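PDB 6X1J: probable intron-encoded endonuclease 1, which cleaves DNA at a specific recognition sequence as an intron-encoded LAGLIDADG endonuclease, acting in homing of the mitochondrial 21S rRNA gene intron. Local coordinates for residues 55-61 against 108-113; 9-13 against 79-84. All coordinates share one frame. Numbering follows the deposited sequence.

Interaction 1 of 2, residues 55-61 against 108-113; sequences RNKHFLL and EHKAFD. With nucleotides of chain C.
Asp113, opening helix 113-119, receives two hydrogen bonds: His58 ND1 donates to Asp113 OD2 (2.8 Å) and Phe59 N to Asp113 OD1 (3.0 Å). Glu108 (chi1 m, chi2 t) extends along 55-61, its OE1 accepting Lys57 N (3.2 Å), while Glu108 N donates to DA7 OP2 of chain C (Glu108 N to OP2 3.0 Å). The segments are nearest at Leu60 and Glu108 (CA-CA 4.4 Å), and one backbone bond, His109 N to Phe59 O (3.0 Å), crosses beside them. Residues 58-61 are extended (His58 -131/168); 110-112 turn helically, with Phe112 N to His109 O and Asp113 N to Lys110 O both 3.0 Å. His58, Phe59 and Phe112 are chi1 m. Lys110 CB makes a CH-pi contact 3.9 Å from the His58 ring centroid; Leu61 CG lies 4.2 Å above that of Phe112. In this LAGLIDADG endonuclease, the loop after strand 98-105 thus clasps the turn entering strand 60-65 and holds a DNA phosphate. Tyr117 meets Phe59 edge-to-face, and Leu40 of helix 34-45 packs on Leu61 and Phe112.

Interaction 2 of 2, residues 9-13 against 79-84; sequences KKDLL and DEYVIS. With nucleotides of chain C.
A short 3-10 turn, residues 79-81, follows helix 68-77 of the LAGLIDADG endonuclease fold, and a lysine from the N-terminal loop 9-13 reaches into it. Residues 9-12 have helical phi/psi, with Leu12 N bonded to Lys9 O (2.9 Å). Lys9 NZ donates to Asp79 O (2.9 Å) and makes a salt bridge with Asp79 OD1 (3.0 Å); Asp79 O also accepts Val82 N (3.0 Å), closing the turn. Lys9 gets there through chi angles t, t, p, t. Glu80 points its CA-to-CB bond away and hydrogen-bonds Gln36 through OE1. After Tyr81 the chain straightens: Val82 (-119/110) presents its O to Lys9 NZ at 3.0 Å. One ammonium thus collects two carbonyls and a carboxylate, fastening the N-terminal segment to the turn. Ile83 (-83/-48) kinks the chain and makes most of the apolar contact: its CD1 is 4.2 Å from Leu12 CB and its CG2 4.1 Å from Leu13 CA, with the Leu13 and Ile83 CA atoms 6.2 Å apart. Leu12 also packs on Ile22 and Tyr25 of helix 20-26. Ser84 (-104/144) contacts the DNA backbone: Leu13 CD1 approaches Ser84 OG to 3.9 Å, and Ser84 OG donates to DC8 OP1 of chain C at 2.5 Å.

In the fold
From the N terminus, residues 9-13 come first and meet 79-84, closing a loop with 65 intervening residues; 55-61 lies inside that span but pairs with 108-113, beyond it, enclosing 46 residues. The two closures therefore cross rather than nest. Interaction 2 ties the N-terminal loop to the connection between helix 68-77 and strand 87-92, whereas interaction 1 joins the entry to strand 60-65 with the link from strand 98-105 to helix 113-119. They lie about 16 Å apart, centre to centre, bridged by Tyr81, whose ring meets Phe112 and His109 edge-to-face and also touches Ala111. Between them they reach phosphates of consecutive nucleotides, DA7 and DC8 of chain C.

Interaction 1 of 2, residues 55-61 against 108-113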
loop_
_atom_site.group_PDB
_atom_site.type_symbol
_atom_site.label_atom_id
_atom_site.label_comp_id
_atom_site.label_asym_id
_atom_site.label_seq_id
_atom_site.Cartn_x
_atom_site.Cartn_y
_atom_site.Cartn_z
ATOM N N ARG A 55 20.488 3.703 10.840
ATOM C CA ARG A 55 20.943 4.895 10.078
ATOM C C ARG A 55 19.836 5.953 9.976
ATOM O O ARG A 55 20.190 7.117 9.845
ATOM C CB ARG A 55 21.415 4.493 8.682
ATOM C CG ARG A 55 22.552 3.485 8.696
ATOM C CD ARG A 55 23.577 3.779 7.618
ATOM N NE ARG A 55 24.561 2.708 7.477
ATOM C CZ ARG A 55 25.588 2.490 8.294
ATOM N NH1 ARG A 55 25.803 3.266 9.347
ATOM N NH2 ARG A 55 26.405 1.482 8.047
ATOM N N ASN A 56 18.554 5.581 10.028
ATOM C CA ASN A 56 17.416 6.515 9.772
ATOM C C ASN A 56 16.923 7.141 11.077
ATOM O O ASN A 56 16.667 6.402 12.038
ATOM C CB ASN A 56 16.262 5.816 9.059
ATOM C CG ASN A 56 16.751 5.114 7.812
ATOM O OD1 ASN A 56 17.074 5.772 6.821
ATOM N ND2 ASN A 56 16.868 3.792 7.870
ATOM N N LYS A 57 16.730 8.447 11.072
ATOM C CA LYS A 57 16.337 9.230 12.270
ATOM C C LYS A 57 14.812 9.219 12.403
ATOM O O LYS A 57 14.321 9.207 13.538
ATOM C CB LYS A 57 16.912 10.643 12.128
ATOM C CG LYS A 57 16.376 11.722 13.066
ATOM C CD LYS A 57 16.833 13.117 12.606
ATOM C CE LYS A 57 16.775 14.194 13.672
ATOM N NZ LYS A 57 15.387 14.646 13.940
ATOM N N HIS A 58 14.101 9.260 11.279
ATOM C CA HIS A 58 12.639 9.015 11.179
ATOM C C HIS A 58 12.380 8.018 10.045
ATOM O O HIS A 58 13.347 7.723 9.285
ATOM C CB HIS A 58 11.879 10.328 10.997
ATOM C CG HIS A 58 12.148 11.292 12.100
ATOM N ND1 HIS A 58 11.641 11.106 13.377
ATOM C CD2 HIS A 58 12.889 12.423 12.139
ATOM C CE1 HIS A 58 12.048 12.095 14.154
ATOM N NE2 HIS A 58 12.809 12.915 13.421
ATOM N N PHE A 59 11.147 7.482 9.975
ATOM C CA PHE A 59 10.678 6.593 8.881
ATOM C C PHE A 59 10.653 7.383 7.581
ATOM O O PHE A 59 10.456 8.605 7.605
ATOM C CB PHE A 59 9.295 6.012 9.149
ATOM C CG PHE A 59 9.328 4.873 10.128
ATOM C CD1 PHE A 59 9.349 5.110 11.491
ATOM C CD2 PHE A 59 9.392 3.569 9.681
ATOM C CE1 PHE A 59 9.380 4.051 12.380
ATOM C CE2 PHE A 59 9.420 2.509 10.568
ATOM C CZ PHE A 59 9.415 2.752 11.920
ATOM N N LEU A 60 10.904 6.662 6.493
ATOM C CA LEU A 60 10.579 7.086 5.111
ATOM C C LEU A 60 9.848 5.928 4.442
ATOM O O LEU A 60 9.763 4.814 5.054
ATOM C CB LEU A 60 11.870 7.433 4.350
ATOM C CG LEU A 60 12.784 6.264 3.961
ATOM C CD1 LEU A 60 13.291 6.411 2.534
ATOM C CD2 LEU A 60 13.957 6.151 4.905
ATOM N N LEU A 61 9.385 6.183 3.225
ATOM C CA LEU A 61 8.735 5.225 2.307
ATOM C C LEU A 61 9.613 5.037 1.075
ATOM O O LEU A 61 10.000 6.066 0.446
ATOM C CB LEU A 61 7.362 5.777 1.916
ATOM C CG LEU A 61 6.501 6.277 3.067
ATOM C CD1 LEU A 61 5.180 6.856 2.561
ATOM C CD2 LEU A 61 6.247 5.166 4.084
ATOM N N GLU A 108 13.110 10.941 4.831
ATOM C CA GLU A 108 12.800 10.715 6.276
ATOM C C GLU A 108 11.955 11.878 6.796
ATOM O O GLU A 108 12.218 13.021 6.426
ATOM C CB GLU A 108 14.081 10.596 7.092
ATOM C CG GLU A 108 14.949 9.445 6.633
ATOM C CD GLU A 108 16.278 9.373 7.358
ATOM O OE1 GLU A 108 16.420 10.112 8.379
ATOM O OE2 GLU A 108 17.157 8.590 6.902
ATOM N N HIS A 109 10.968 11.592 7.620
ATOM C CA HIS A 109 10.113 12.619 8.261
ATOM C C HIS A 109 9.313 11.954 9.375
ATOM O O HIS A 109 8.711 10.889 9.126
ATOM C CB HIS A 109 9.199 13.324 7.270
ATOM C CG HIS A 109 8.642 14.611 7.784
ATOM N ND1 HIS A 109 7.705 14.655 8.791
ATOM C CD2 HIS A 109 8.833 15.895 7.400
ATOM C CE1 HIS A 109 7.333 15.909 8.995
ATOM N NE2 HIS A 109 8.006 16.692 8.153
ATOM N N LYS A 110 9.298 12.638 10.520
ATOM C CA LYS A 110 8.597 12.312 11.786
ATOM C C LYS A 110 7.124 11.971 11.523
ATOM O O LYS A 110 6.591 11.169 12.248
ATOM C CB LYS A 110 8.746 13.539 12.704
ATOM C CG LYS A 110 8.154 13.421 14.103
ATOM C CD LYS A 110 8.291 14.706 14.918
ATOM C CE LYS A 110 8.699 14.461 16.357
ATOM N NZ LYS A 110 10.089 13.948 16.452
ATOM N N ALA A 111 6.479 12.593 10.537
ATOM C CA ALA A 111 5.057 12.353 10.192
ATOM C C ALA A 111 4.808 10.854 9.903
ATOM O O ALA A 111 3.704 10.416 10.216
ATOM C CB ALA A 111 4.637 13.243 9.046
ATOM N N PHE A 112 5.815 10.086 9.467
ATOM C CA PHE A 112 5.708 8.650 9.099
ATOM C C PHE A 112 5.944 7.739 10.322
ATOM O O PHE A 112 5.683 6.518 10.207
ATOM C CB PHE A 112 6.661 8.301 7.941
ATOM C CG PHE A 112 6.388 9.033 6.639
ATOM C CD1 PHE A 112 5.173 8.907 5.979
ATOM C CD2 PHE A 112 7.350 9.859 6.062
ATOM C CE1 PHE A 112 4.919 9.608 4.801
ATOM C CE2 PHE A 112 7.086 10.561 4.892
ATOM C CZ PHE A 112 5.864 10.456 4.280
ATOM N N ASP A 113 6.363 8.285 11.470
ATOM C CA ASP A 113 6.811 7.487 12.646
ATOM C C ASP A 113 5.655 6.726 13.304
ATOM O O ASP A 113 5.872 5.555 13.686
ATOM C CB ASP A 113 7.476 8.386 13.691
ATOM C CG ASP A 113 8.951 8.668 13.439
ATOM O OD1 ASP A 113 9.529 8.091 12.482
ATOM O OD2 ASP A 113 9.506 9.458 14.211
ATOM P P DA C 7 16.702 12.829 3.718
ATOM O OP1 DA C 7 16.380 14.162 4.288
ATOM O OP2 DA C 7 15.979 11.602 4.243
ATOM O "O5'" DA C 7 16.564 12.920 2.133
ATOM C "C5'" DA C 7 16.797 14.148 1.415
ATOM C "C4'" DA C 7 17.388 13.821 0.065
ATOM O "O4'" DA C 7 18.638 13.120 0.261
ATOM C "C3'" DA C 7 16.530 12.917 -0.827
ATOM O "O3'" DA C 7 16.411 13.524 -2.134
ATOM C "C2'" DA C 7 17.196 11.554 -0.685
ATOM C "C1'" DA C 7 18.658 11.882 -0.423
ATOM N N9 DA C 7 19.338 10.926 0.449
ATOM C C8 DA C 7 18.851 10.464 1.647
ATOM N N7 DA C 7 19.648 9.614 2.248
ATOM C C5 DA C 7 20.736 9.515 1.394
ATOM C C6 DA C 7 21.936 8.791 1.478
ATOM N N6 DA C 7 22.236 7.986 2.497
ATOM N N1 DA C 7 22.819 8.905 0.461
ATOM C C2 DA C 7 22.515 9.721 -0.555
ATOM N N3 DA C 7 21.425 10.473 -0.737
ATOM C C4 DA C 7 20.567 10.327 0.289
ATOM P P DT C 6 19.477 14.203 9.217
ATOM O OP1 DT C 6 18.700 15.461 9.049
ATOM O OP2 DT C 6 19.054 13.128 10.167
ATOM O "O5'" DT C 6 19.580 13.598 7.754
ATOM C "C5'" DT C 6 19.704 14.456 6.598
ATOM C "C4'" DT C 6 19.869 13.588 5.372
ATOM O "O4'" DT C 6 21.156 12.918 5.355
ATOM C "C3'" DT C 6 18.823 12.479 5.189
ATOM O "O3'" DT C 6 18.271 12.530 3.880
ATOM C "C2'" DT C 6 19.597 11.194 5.407
ATOM C "C1'" DT C 6 20.945 11.606 4.866
ATOM N N1 DT C 6 22.129 10.786 5.185
ATOM C C2 DT C 6 23.127 10.786 4.241
ATOM O O2 DT C 6 23.062 11.434 3.208
ATOM N N3 DT C 6 24.210 10.003 4.550
ATOM C C4 DT C 6 24.376 9.210 5.665
ATOM O O4 DT C 6 25.402 8.545 5.795
ATOM C C5 DT C 6 23.284 9.254 6.617
ATOM C C7 DT C 6 23.372 8.434 7.865
ATOM C C6 DT C 6 22.231 10.033 6.333
HETATM O O HOH W 1 11.911 7.779 14.703
#

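Interaction 2 of 2, residues 9-13 against 79-84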
loop_
_atom_site.group_PDB
_atom_site.type_symbol
_atom_site.label_atom_id
_atom_site.label_comp_id
_atom_site.label_asym_id
_atom_site.label_seq_id
_atom_site.Cartn_x
_atom_site.Cartn_y
_atom_site.Cartn_z
ATOM N N LYS A 9 9.387 23.162 -3.049
ATOM C CA LYS A 9 10.063 21.839 -3.166
ATOM C C LYS A 9 10.921 21.800 -4.435
ATOM O O LYS A 9 11.943 21.073 -4.430
ATOM C CB LYS A 9 9.007 20.724 -3.184
ATOM C CG LYS A 9 9.537 19.296 -3.229
ATOM C CD LYS A 9 8.423 18.277 -3.344
ATOM C CE LYS A 9 7.833 18.200 -4.734
ATOM N NZ LYS A 9 6.673 17.283 -4.787
ATOM N N LYS A 10 10.463 22.494 -5.486
ATOM C CA LYS A 10 11.190 22.779 -6.760
ATOM C C LYS A 10 12.685 22.996 -6.477
ATOM O O LYS A 10 13.516 22.378 -7.167
ATOM C CB LYS A 10 10.615 24.046 -7.410
ATOM C CG LYS A 10 9.791 23.863 -8.681
ATOM C CD LYS A 10 10.522 24.325 -9.944
ATOM C CE LYS A 10 10.897 23.205 -10.901
ATOM N NZ LYS A 10 9.813 22.938 -11.876
ATOM N N ASP A 11 12.985 23.837 -5.481
ATOM C CA ASP A 11 14.342 24.349 -5.138
ATOM C C ASP A 11 15.192 23.234 -4.505
ATOM O O ASP A 11 16.434 23.312 -4.592
ATOM C CB ASP A 11 14.226 25.580 -4.228
ATOM C CG ASP A 11 13.439 26.744 -4.829
ATOM O OD1 ASP A 11 13.528 26.947 -6.059
ATOM O OD2 ASP A 11 12.736 27.439 -4.066
ATOM N N LEU A 12 14.574 22.214 -3.900
ATOM C CA LEU A 12 15.327 21.144 -3.186
ATOM C C LEU A 12 15.954 20.190 -4.210
ATOM O O LEU A 12 16.893 19.445 -3.840
ATOM C CB LEU A 12 14.383 20.412 -2.228
ATOM C CG LEU A 12 14.075 21.127 -0.912
ATOM C CD1 LEU A 12 13.733 22.598 -1.119
ATOM C CD2 LEU A 12 12.940 20.424 -0.187
ATOM N N LEU A 13 15.471 20.211 -5.451
ATOM C CA LEU A 13 15.834 19.203 -6.488
ATOM C C LEU A 13 17.343 19.236 -6.800
ATOM O O LEU A 13 17.795 20.216 -7.442
ATOM C CB LEU A 13 14.993 19.472 -7.743
ATOM C CG LEU A 13 15.255 18.536 -8.927
ATOM C CD1 LEU A 13 15.206 17.063 -8.510
ATOM C CD2 LEU A 13 14.260 18.814 -10.045
ATOM N N ASP A 79 2.812 14.067 -2.186
ATOM C CA ASP A 79 3.592 15.027 -3.031
ATOM C C ASP A 79 4.694 15.751 -2.214
ATOM O O ASP A 79 5.919 15.605 -2.557
ATOM C CB ASP A 79 2.633 16.017 -3.699
ATOM C CG ASP A 79 3.320 16.726 -4.845
ATOM O OD1 ASP A 79 4.050 16.025 -5.613
ATOM O OD2 ASP A 79 3.184 17.968 -4.915
ATOM N N GLU A 80 4.301 16.431 -1.130
ATOM C CA GLU A 80 5.209 17.183 -0.210
ATOM C C GLU A 80 6.488 16.405 0.090
ATOM O O GLU A 80 7.490 17.051 0.325
ATOM C CB GLU A 80 4.693 17.295 1.229
ATOM C CG GLU A 80 3.321 17.891 1.405
ATOM C CD GLU A 80 2.152 16.961 1.212
ATOM O OE1 GLU A 80 1.516 16.577 2.202
ATOM O OE2 GLU A 80 1.853 16.682 0.068
ATOM N N TYR A 81 6.395 15.093 0.300
ATOM C CA TYR A 81 7.439 14.289 0.989
ATOM C C TYR A 81 8.402 13.705 -0.036
ATOM O O TYR A 81 9.382 13.047 0.408
ATOM C CB TYR A 81 6.826 13.185 1.876
ATOM C CG TYR A 81 5.957 13.700 2.998
ATOM C CD1 TYR A 81 6.519 14.100 4.200
ATOM C CD2 TYR A 81 4.579 13.807 2.862
ATOM C CE1 TYR A 81 5.742 14.587 5.240
ATOM C CE2 TYR A 81 3.790 14.325 3.872
ATOM C CZ TYR A 81 4.376 14.720 5.068
ATOM O OH TYR A 81 3.627 15.233 6.085
ATOM N N VAL A 82 8.097 13.899 -1.324
ATOM C CA VAL A 82 8.786 13.274 -2.499
ATOM C C VAL A 82 9.395 14.365 -3.398
ATOM O O VAL A 82 8.611 15.088 -4.080
ATOM C CB VAL A 82 7.837 12.406 -3.351
ATOM C CG1 VAL A 82 8.627 11.680 -4.434
ATOM C CG2 VAL A 82 7.047 11.420 -2.503
ATOM N N ILE A 83 10.725 14.450 -3.410
ATOM C CA ILE A 83 11.494 15.566 -4.035
ATOM C C ILE A 83 11.614 15.277 -5.541
ATOM O O ILE A 83 11.354 16.181 -6.328
ATOM C CB ILE A 83 12.870 15.698 -3.336
ATOM C CG1 ILE A 83 12.735 16.360 -1.967
ATOM C CG2 ILE A 83 13.895 16.421 -4.199
ATOM C CD1 ILE A 83 14.015 16.378 -1.172
ATOM N N SER A 84 12.009 14.048 -5.891
ATOM C CA SER A 84 12.364 13.594 -7.266
ATOM C C SER A 84 11.235 12.745 -7.844
ATOM O O SER A 84 10.568 11.979 -7.139
ATOM C CB SER A 84 13.670 12.807 -7.294
ATOM O OG SER A 84 14.766 13.588 -6.840
ATOM P P DC C 8 15.824 12.724 -3.406
ATOM O OP1 DC C 8 15.469 13.724 -4.436
ATOM O OP2 DC C 8 14.797 11.770 -2.954
ATOM O "O5'" DC C 8 17.016 11.743 -3.773
ATOM C "C5'" DC C 8 17.987 12.209 -4.668
ATOM C "C4'" DC C 8 18.983 11.114 -4.937
ATOM O "O4'" DC C 8 19.376 10.444 -3.721
ATOM C "C3'" DC C 8 18.493 10.018 -5.887
ATOM O "O3'" DC C 8 19.430 9.808 -6.931
ATOM C "C2'" DC C 8 18.420 8.775 -5.022
ATOM C "C1'" DC C 8 19.511 9.065 -4.028
ATOM N N1 DC C 8 19.443 8.309 -2.780
ATOM C C2 DC C 8 20.525 7.499 -2.423
ATOM O O2 DC C 8 21.505 7.431 -3.183
ATOM N N3 DC C 8 20.470 6.792 -1.276
ATOM C C4 DC C 8 19.390 6.870 -0.498
ATOM N N4 DC C 8 19.385 6.164 0.629
ATOM C C5 DC C 8 18.275 7.693 -0.834
ATOM C C6 DC C 8 18.346 8.392 -1.971
#